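Local coordinates for protein L-talarate/Galactarate Dehydratase (Salmonella typhimurium, PDB 2PP0) that catalyses the magnesium-dependent dehydration of L-talarate and galactarate to 5-keto-4-deoxy-D-glucarate, and also epimerises L-talarate to galactarate, at residues B[124-130]-B[281-285]; B[90-94]-B[390-394]. All blocks are in the same frame, centred on the assembly; numbering follows the deposited sequence.

Interaction 1 of 2, residues B[124-130]-B[281-285]; sequences RSGMAVQ and TSFRE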
ATOM      1  N   ARG B 124     -16.618  -6.257 -11.011  1.00 30.90           N
ATOM      2  CA  ARG B 124     -15.378  -5.923 -10.323  1.00 31.27           C
ATOM      3  C   ARG B 124     -15.087  -6.938  -9.224  1.00 30.22           C
ATOM      4  O   ARG B 124     -14.356  -6.657  -8.283  1.00 29.93           O
ATOM      5  CB  ARG B 124     -15.471  -4.517  -9.730  1.00 32.87           C
ATOM      6  CG  ARG B 124     -15.760  -3.447 -10.771  1.00 35.74           C
ATOM      7  CD  ARG B 124     -15.707  -2.040 -10.187  1.00 39.94           C
ATOM      8  NE  ARG B 124     -16.272  -1.063 -11.115  1.00 44.02           N
ATOM      9  CZ  ARG B 124     -16.471   0.221 -10.833  1.00 47.72           C
ATOM     10  NH1 ARG B 124     -16.148   0.703  -9.639  1.00 47.70           N
ATOM     11  NH2 ARG B 124     -17.011   1.024 -11.744  1.00 49.81           N
ATOM     12  N   SER B 125     -15.680  -8.119  -9.352  1.00 28.56           N
ATOM     13  CA  SER B 125     -15.462  -9.201  -8.399  1.00 28.37           C
ATOM     14  C   SER B 125     -15.713 -10.495  -9.151  1.00 27.96           C
ATOM     15  O   SER B 125     -16.254 -10.480 -10.253  1.00 29.65           O
ATOM     16  CB  SER B 125     -16.438  -9.106  -7.221  1.00 29.86           C
ATOM     17  OG  SER B 125     -17.763  -9.355  -7.649  1.00 31.04           O
ATOM     18  N   GLY B 126     -15.305 -11.612  -8.567  1.00 28.97           N
ATOM     19  CA  GLY B 126     -15.537 -12.888  -9.211  1.00 28.37           C
ATOM     20  C   GLY B 126     -14.564 -13.299 -10.300  1.00 30.06           C
ATOM     21  O   GLY B 126     -13.413 -12.849 -10.347  1.00 28.77           O
ATOM     22  N   MET B 127     -15.055 -14.151 -11.196  1.00 27.98           N
ATOM     23  CA  MET B 127     -14.250 -14.700 -12.277  1.00 26.88           C
ATOM     24  C   MET B 127     -13.489 -13.696 -13.130  1.00 25.46           C
ATOM     25  O   MET B 127     -12.363 -13.968 -13.527  1.00 26.04           O
ATOM     26  CB  MET B 127     -15.127 -15.591 -13.169  1.00 24.96           C
ATOM     27  CG  MET B 127     -14.356 -16.684 -13.926  1.00 24.39           C
ATOM     28  SD  MET B 127     -15.464 -17.950 -14.650  1.00 18.10           S
ATOM     29  CE  MET B 127     -16.441 -16.872 -15.616  1.00 21.42           C
ATOM     30  N   ALA B 128     -14.080 -12.543 -13.422  1.00 25.31           N
ATOM     31  CA  ALA B 128     -13.385 -11.563 -14.243  1.00 25.79           C
ATOM     32  C   ALA B 128     -12.123 -10.992 -13.573  1.00 27.13           C
ATOM     33  O   ALA B 128     -11.120 -10.771 -14.251  1.00 26.41           O
ATOM     34  CB  ALA B 128     -14.333 -10.433 -14.639  1.00 25.71           C
ATOM     35  N   VAL B 129     -12.154 -10.748 -12.263  1.00 26.26           N
ATOM     36  CA  VAL B 129     -10.951 -10.214 -11.616  1.00 27.51           C
ATOM     37  C   VAL B 129      -9.932 -11.336 -11.451  1.00 27.84           C
ATOM     38  O   VAL B 129      -8.728 -11.093 -11.324  1.00 27.35           O
ATOM     39  CB  VAL B 129     -11.244  -9.534 -10.238  1.00 26.47           C
ATOM     40  CG1 VAL B 129     -12.253  -8.412 -10.428  1.00 29.26           C
ATOM     41  CG2 VAL B 129     -11.733 -10.539  -9.216  1.00 27.05           C
ATOM     42  N   GLN B 130     -10.416 -12.573 -11.477  1.00 26.87           N
ATOM     43  CA  GLN B 130      -9.524 -13.714 -11.365  1.00 28.22           C
ATOM     44  C   GLN B 130      -8.800 -13.921 -12.699  1.00 27.93           C
ATOM     45  O   GLN B 130      -7.818 -14.658 -12.775  1.00 27.20           O
ATOM     46  CB  GLN B 130     -10.303 -14.967 -10.967  1.00 27.85           C
ATOM     47  CG  GLN B 130     -10.661 -15.008  -9.489  1.00 27.76           C
ATOM     48  CD  GLN B 130     -11.446 -16.250  -9.124  1.00 29.51           C
ATOM     49  OE1 GLN B 130     -11.384 -17.260  -9.824  1.00 29.94           O
ATOM     50  NE2 GLN B 130     -12.178 -16.187  -8.013  1.00 27.85           N
ATOM     51  N   THR B 281     -14.064 -13.518  -3.307  1.00 27.53           N
ATOM     52  CA  THR B 281     -13.449 -13.143  -4.574  1.00 26.13           C
ATOM     53  C   THR B 281     -13.313 -11.659  -4.867  1.00 26.47           C
ATOM     54  O   THR B 281     -13.483 -11.233  -6.010  1.00 26.44           O
ATOM     55  CB  THR B 281     -14.211 -13.795  -5.754  1.00 28.21           C
ATOM     56  OG1 THR B 281     -15.531 -13.237  -5.844  1.00 29.74           O
ATOM     57  CG2 THR B 281     -14.329 -15.288  -5.536  1.00 27.27           C
ATOM     58  N   SER B 282     -12.996 -10.866  -3.849  1.00 27.02           N
ATOM     59  CA  SER B 282     -12.797  -9.434  -4.053  1.00 26.83           C
ATOM     60  C   SER B 282     -12.491  -8.756  -2.736  1.00 26.81           C
ATOM     61  O   SER B 282     -12.765  -9.301  -1.671  1.00 26.38           O
ATOM     62  CB  SER B 282     -14.044  -8.777  -4.648  1.00 28.13           C
ATOM     63  OG  SER B 282     -15.051  -8.616  -3.658  1.00 25.57           O
ATOM     64  N   PHE B 283     -11.917  -7.563  -2.818  1.00 28.08           N
ATOM     65  CA  PHE B 283     -11.622  -6.789  -1.627  1.00 28.26           C
ATOM     66  C   PHE B 283     -12.953  -6.498  -0.934  1.00 29.78           C
ATOM     67  O   PHE B 283     -13.102  -6.712   0.265  1.00 30.45           O
ATOM     68  CB  PHE B 283     -10.964  -5.467  -2.008  1.00 29.95           C
ATOM     69  CG  PHE B 283     -10.965  -4.458  -0.898  1.00 31.75           C
ATOM     70  CD1 PHE B 283      -9.982  -4.480   0.080  1.00 32.06           C
ATOM     71  CD2 PHE B 283     -11.985  -3.511  -0.807  1.00 31.99           C
ATOM     72  CE1 PHE B 283     -10.006  -3.574   1.142  1.00 33.93           C
ATOM     73  CE2 PHE B 283     -12.022  -2.599   0.248  1.00 34.03           C
ATOM     74  CZ  PHE B 283     -11.031  -2.630   1.227  1.00 34.43           C
ATOM     75  N   ARG B 284     -13.923  -6.014  -1.702  1.00 31.02           N
ATOM     76  CA  ARG B 284     -15.224  -5.673  -1.142  1.00 33.56           C
ATOM     77  C   ARG B 284     -15.874  -6.781  -0.322  1.00 32.56           C
ATOM     78  O   ARG B 284     -16.481  -6.507   0.708  1.00 32.05           O
ATOM     79  CB  ARG B 284     -16.176  -5.205  -2.246  1.00 38.29           C
ATOM     80  CG  ARG B 284     -15.806  -3.832  -2.805  1.00 44.01           C
ATOM     81  CD  ARG B 284     -16.999  -3.123  -3.440  1.00 48.82           C
ATOM     82  NE  ARG B 284     -16.647  -1.785  -3.907  1.00 52.60           N
ATOM     83  CZ  ARG B 284     -15.911  -1.535  -4.989  1.00 54.89           C
ATOM     84  NH1 ARG B 284     -15.447  -2.534  -5.730  1.00 55.39           N
ATOM     85  NH2 ARG B 284     -15.631  -0.281  -5.325  1.00 56.48           N
ATOM     86  N   GLU B 285     -15.754  -8.026  -0.770  1.00 31.48           N
ATOM     87  CA  GLU B 285     -16.335  -9.139  -0.029  1.00 30.78           C
ATOM     88  C   GLU B 285     -15.613  -9.315   1.297  1.00 29.85           C
ATOM     89  O   GLU B 285     -16.239  -9.495   2.346  1.00 28.18           O
ATOM     90  CB  GLU B 285     -16.252 -10.422  -0.857  1.00 32.21           C
ATOM     91  CG  GLU B 285     -17.119 -10.374  -2.107  1.00 34.65           C
ATOM     92  CD  GLU B 285     -16.748 -11.438  -3.118  1.00 36.68           C
ATOM     93  OE1 GLU B 285     -16.917 -12.637  -2.820  1.00 34.49           O
ATOM     94  OE2 GLU B 285     -16.278 -11.064  -4.216  1.00 37.57           O
TER
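Start with Thr281, which buries 69 Å² here, more than any other residue of the pair. Its carbonyl reaches across to the turn before helix 127-146 and accepts a nearly straight hydrogen bond from the backbone of Gly126 (Gly126 N to Thr281 O 3.2 Å, 167° at the hydrogen). The same Thr281 O lies 3.7 Å from Val129 CG2, while Thr281 CG2 packs 3.4 Å from Gln130 NE2, an amide nitrogen that is hydrogen-bonded to Arg304 O. Gly126 has phi/psi of 81/-155, where a CB would jam against the preceding carbonyl. Thr281 itself is held by Glu285: Thr281 N donates to Glu285 OE1 at 3.0 Å and Thr281 OG1 to Glu285 OE2 at 2.8 Å, with Tyr258 OH also bonded to OE1. Ser282 is the N-cap of helix 283-291, its OG accepting from Glu285 N at 3.0 Å, and its CB sits 3.5 Å from Ser125 CB. The other two large contributors, Arg124 and Arg284, start well apart and converge at their tips on the exposed edge. Their guanidinium groups come within 4.5 Å (Arg124 NH1 to Arg284 NH2), a meeting of like charges rather than an attraction. Thr281 follows barrel strand 274-276 and the Mg(2+) ligand Glu278, whose side chain is about 9 Å from that of Thr281. This is the interface between capping domain and barrel of the enolase superfamily, met here at the C-terminal, active-site end of a barrel strand.

Interaction 2 of 2, residues B[90-94]-B[390-394]; sequences YAHAK and LTCEF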
ATOM      1  N   TYR B  90      -9.531 -18.148 -18.205  1.00 27.17           N
ATOM      2  CA  TYR B  90      -8.654 -18.070 -19.377  1.00 28.50           C
ATOM      3  C   TYR B  90      -9.316 -17.333 -20.541  1.00 28.59           C
ATOM      4  O   TYR B  90      -8.693 -16.490 -21.191  1.00 28.22           O
ATOM      5  CB  TYR B  90      -8.260 -19.467 -19.849  1.00 28.29           C
ATOM      6  CG  TYR B  90      -7.499 -19.463 -21.160  1.00 30.95           C
ATOM      7  CD1 TYR B  90      -6.137 -19.149 -21.203  1.00 29.82           C
ATOM      8  CD2 TYR B  90      -8.144 -19.757 -22.362  1.00 30.09           C
ATOM      9  CE1 TYR B  90      -5.440 -19.130 -22.410  1.00 30.72           C
ATOM     10  CE2 TYR B  90      -7.453 -19.740 -23.580  1.00 31.72           C
ATOM     11  CZ  TYR B  90      -6.102 -19.428 -23.594  1.00 31.46           C
ATOM     12  OH  TYR B  90      -5.411 -19.419 -24.787  1.00 34.12           O
ATOM     13  N   ALA B  91     -10.579 -17.657 -20.812  1.00 28.79           N
ATOM     14  CA  ALA B  91     -11.295 -17.019 -21.917  1.00 29.13           C
ATOM     15  C   ALA B  91     -11.367 -15.502 -21.774  1.00 28.72           C
ATOM     16  O   ALA B  91     -11.179 -14.770 -22.749  1.00 29.42           O
ATOM     17  CB  ALA B  91     -12.715 -17.612 -22.041  1.00 31.64           C
ATOM     18  N   HIS B  92     -11.643 -15.018 -20.567  1.00 27.26           N
ATOM     19  CA  HIS B  92     -11.731 -13.574 -20.357  1.00 26.28           C
ATOM     20  C   HIS B  92     -10.344 -12.925 -20.421  1.00 26.39           C
ATOM     21  O   HIS B  92     -10.181 -11.856 -20.995  1.00 24.84           O
ATOM     22  CB  HIS B  92     -12.375 -13.262 -19.005  1.00 25.33           C
ATOM     23  CG  HIS B  92     -12.691 -11.809 -18.818  1.00 28.82           C
ATOM     24  ND1 HIS B  92     -13.575 -11.132 -19.630  1.00 25.95           N
ATOM     25  CD2 HIS B  92     -12.215 -10.896 -17.939  1.00 26.22           C
ATOM     26  CE1 HIS B  92     -13.628  -9.865 -19.261  1.00 28.99           C
ATOM     27  NE2 HIS B  92     -12.812  -9.695 -18.237  1.00 28.34           N
ATOM     28  N   ALA B  93      -9.353 -13.575 -19.820  1.00 26.73           N
ATOM     29  CA  ALA B  93      -7.985 -13.053 -19.840  1.00 27.75           C
ATOM     30  C   ALA B  93      -7.587 -12.885 -21.308  1.00 28.55           C
ATOM     31  O   ALA B  93      -7.019 -11.872 -21.710  1.00 28.74           O
ATOM     32  CB  ALA B  93      -7.048 -14.027 -19.140  1.00 24.27           C
ATOM     33  N   LYS B  94      -7.921 -13.882 -22.118  1.00 30.20           N
ATOM     34  CA  LYS B  94      -7.607 -13.832 -23.536  1.00 30.23           C
ATOM     35  C   LYS B  94      -8.316 -12.684 -24.249  1.00 30.31           C
ATOM     36  O   LYS B  94      -7.760 -12.084 -25.165  1.00 28.92           O
ATOM     37  CB  LYS B  94      -7.983 -15.165 -24.193  1.00 31.92           C
ATOM     38  CG  LYS B  94      -7.829 -15.196 -25.703  1.00 32.90           C
ATOM     39  CD  LYS B  94      -7.978 -16.618 -26.211  1.00 34.78           C
ATOM     40  CE  LYS B  94      -8.037 -16.680 -27.728  1.00 36.31           C
ATOM     41  NZ  LYS B  94      -8.298 -18.081 -28.178  1.00 38.43           N
ATOM     42  N   LEU B 390      -4.305 -24.935 -23.673  1.00 35.71           N
ATOM     43  CA  LEU B 390      -4.613 -23.799 -24.536  1.00 34.72           C
ATOM     44  C   LEU B 390      -3.608 -22.687 -24.273  1.00 34.57           C
ATOM     45  O   LEU B 390      -3.096 -22.559 -23.164  1.00 33.84           O
ATOM     46  CB  LEU B 390      -6.028 -23.272 -24.251  1.00 34.36           C
ATOM     47  CG  LEU B 390      -7.232 -24.168 -24.571  1.00 36.38           C
ATOM     48  CD1 LEU B 390      -8.510 -23.543 -24.020  1.00 36.43           C
ATOM     49  CD2 LEU B 390      -7.343 -24.355 -26.078  1.00 35.57           C
ATOM     50  N   THR B 391      -3.325 -21.887 -25.294  1.00 34.80           N
ATOM     51  CA  THR B 391      -2.401 -20.768 -25.142  1.00 35.76           C
ATOM     52  C   THR B 391      -2.654 -19.754 -26.248  1.00 35.52           C
ATOM     53  O   THR B 391      -3.232 -20.089 -27.284  1.00 34.15           O
ATOM     54  CB  THR B 391      -0.924 -21.238 -25.190  1.00 36.75           C
ATOM     55  OG1 THR B 391      -0.064 -20.130 -24.894  1.00 39.90           O
ATOM     56  CG2 THR B 391      -0.575 -21.786 -26.566  1.00 38.45           C
ATOM     57  N   CYS B 392      -2.254 -18.509 -26.011  1.00 34.56           N
ATOM     58  CA  CYS B 392      -2.407 -17.444 -26.996  1.00 34.00           C
ATOM     59  C   CYS B 392      -1.376 -16.358 -26.712  1.00 34.10           C
ATOM     60  O   CYS B 392      -0.904 -16.225 -25.587  1.00 33.71           O
ATOM     61  CB  CYS B 392      -3.823 -16.853 -26.957  1.00 34.56           C
ATOM     62  SG  CYS B 392      -4.344 -16.154 -25.374  1.00 35.76           S
ATOM     63  N   GLU B 393      -1.022 -15.590 -27.736  1.00 33.76           N
ATOM     64  CA  GLU B 393      -0.031 -14.535 -27.574  1.00 34.20           C
ATOM     65  C   GLU B 393      -0.460 -13.229 -28.216  1.00 34.39           C
ATOM     66  O   GLU B 393      -1.252 -13.212 -29.163  1.00 34.05           O
ATOM     67  CB  GLU B 393       1.310 -14.995 -28.152  1.00 35.51           C
ATOM     68  CG  GLU B 393       1.931 -16.138 -27.372  1.00 36.30           C
ATOM     69  CD  GLU B 393       3.208 -16.651 -27.999  1.00 38.22           C
ATOM     70  OE1 GLU B 393       3.930 -15.842 -28.616  1.00 39.88           O
ATOM     71  OE2 GLU B 393       3.498 -17.856 -27.859  1.00 38.45           O
ATOM     72  N   PHE B 394       0.074 -12.133 -27.689  1.00 32.83           N
ATOM     73  CA  PHE B 394      -0.235 -10.799 -28.172  1.00 33.82           C
ATOM     74  C   PHE B 394       1.070 -10.020 -28.293  1.00 35.92           C
ATOM     75  O   PHE B 394       1.980 -10.197 -27.486  1.00 35.79           O
ATOM     76  CB  PHE B 394      -1.165 -10.096 -27.175  1.00 35.10           C
ATOM     77  CG  PHE B 394      -2.396 -10.892 -26.833  1.00 35.34           C
ATOM     78  CD1 PHE B 394      -3.583 -10.699 -27.534  1.00 37.00           C
ATOM     79  CD2 PHE B 394      -2.354 -11.866 -25.840  1.00 34.51           C
ATOM     80  CE1 PHE B 394      -4.715 -11.470 -27.250  1.00 36.73           C
ATOM     81  CE2 PHE B 394      -3.476 -12.640 -25.549  1.00 36.77           C
ATOM     82  CZ  PHE B 394      -4.658 -12.441 -26.256  1.00 36.64           C
TER
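Tyr90 opens the contact and dominates it, burying 88 Å². With chi1 at 173° its ring reaches from helix 86-96 across to the strand, where CE2 lies 3.9 Å from Leu390 CB and the hydroxyl settles against the backbone, Tyr90 OH being 3.1 Å from Thr391 C. The peptide atoms Thr391 N and Thr391 O are 3.3 and 3.4 Å from that same Tyr90 OH, but at poor angles for hydrogen bonding, so the hydroxyl is packed against the chain. Cys392 adds a sulfur-aromatic contact, its SG 5.1 Å from the centroid of the Tyr90 ring in an oblique approach. Ala91 turns away from the strand, and the next residues belong to the helix's other neighbours: His92 rests on Ala128, and Ala93 on Ala131 and on Leu33 of strand 28-40. This is the capping domain of the enolase superfamily, in which helices pack on an antiparallel sheet; strand 388-395, from the far end of the chain, adds itself to strand 28-40 as an outermost strand. Helix and strand run almost parallel, at 12° and 10.0 Å between the axes of the short segments. Side chains alternate along the strand: Leu390, Cys392 and Phe394 start toward the helix, whereas Thr391 points away, its OG1 bonded to Leu33 O. One turn on from Tyr90, Lys94 N closes a helical hydrogen bond to Tyr90 O at 2.9 Å. The fully extended Lys94 chain runs past Cys392, with CG 3.6 Å from Cys392 SG, and Lys94 O meets Phe394 CZ at 3.3 Å.

Overall arrangement
Along the chain the segments come in the order 90-94, 124-130, 281-285, 390-394, so interaction 1 is nested within the loop that interaction 2 closes. Their centres lie 19 Å apart, and they touch through neighbouring helices of the capping domain: Ala128 O at the start of helix 127-146 is 3.8 Å from His92 CD2 on helix 86-96. The helical layer thus faces two ways. Interaction 2 sets it on the sheet, at the strand supplied by the C-terminal part of the chain, away from the annotated sites; interaction 1 joins it to the barrel near the metal-binding end. Together they place the two capping-domain helices between the antiparallel sheet and the barrel.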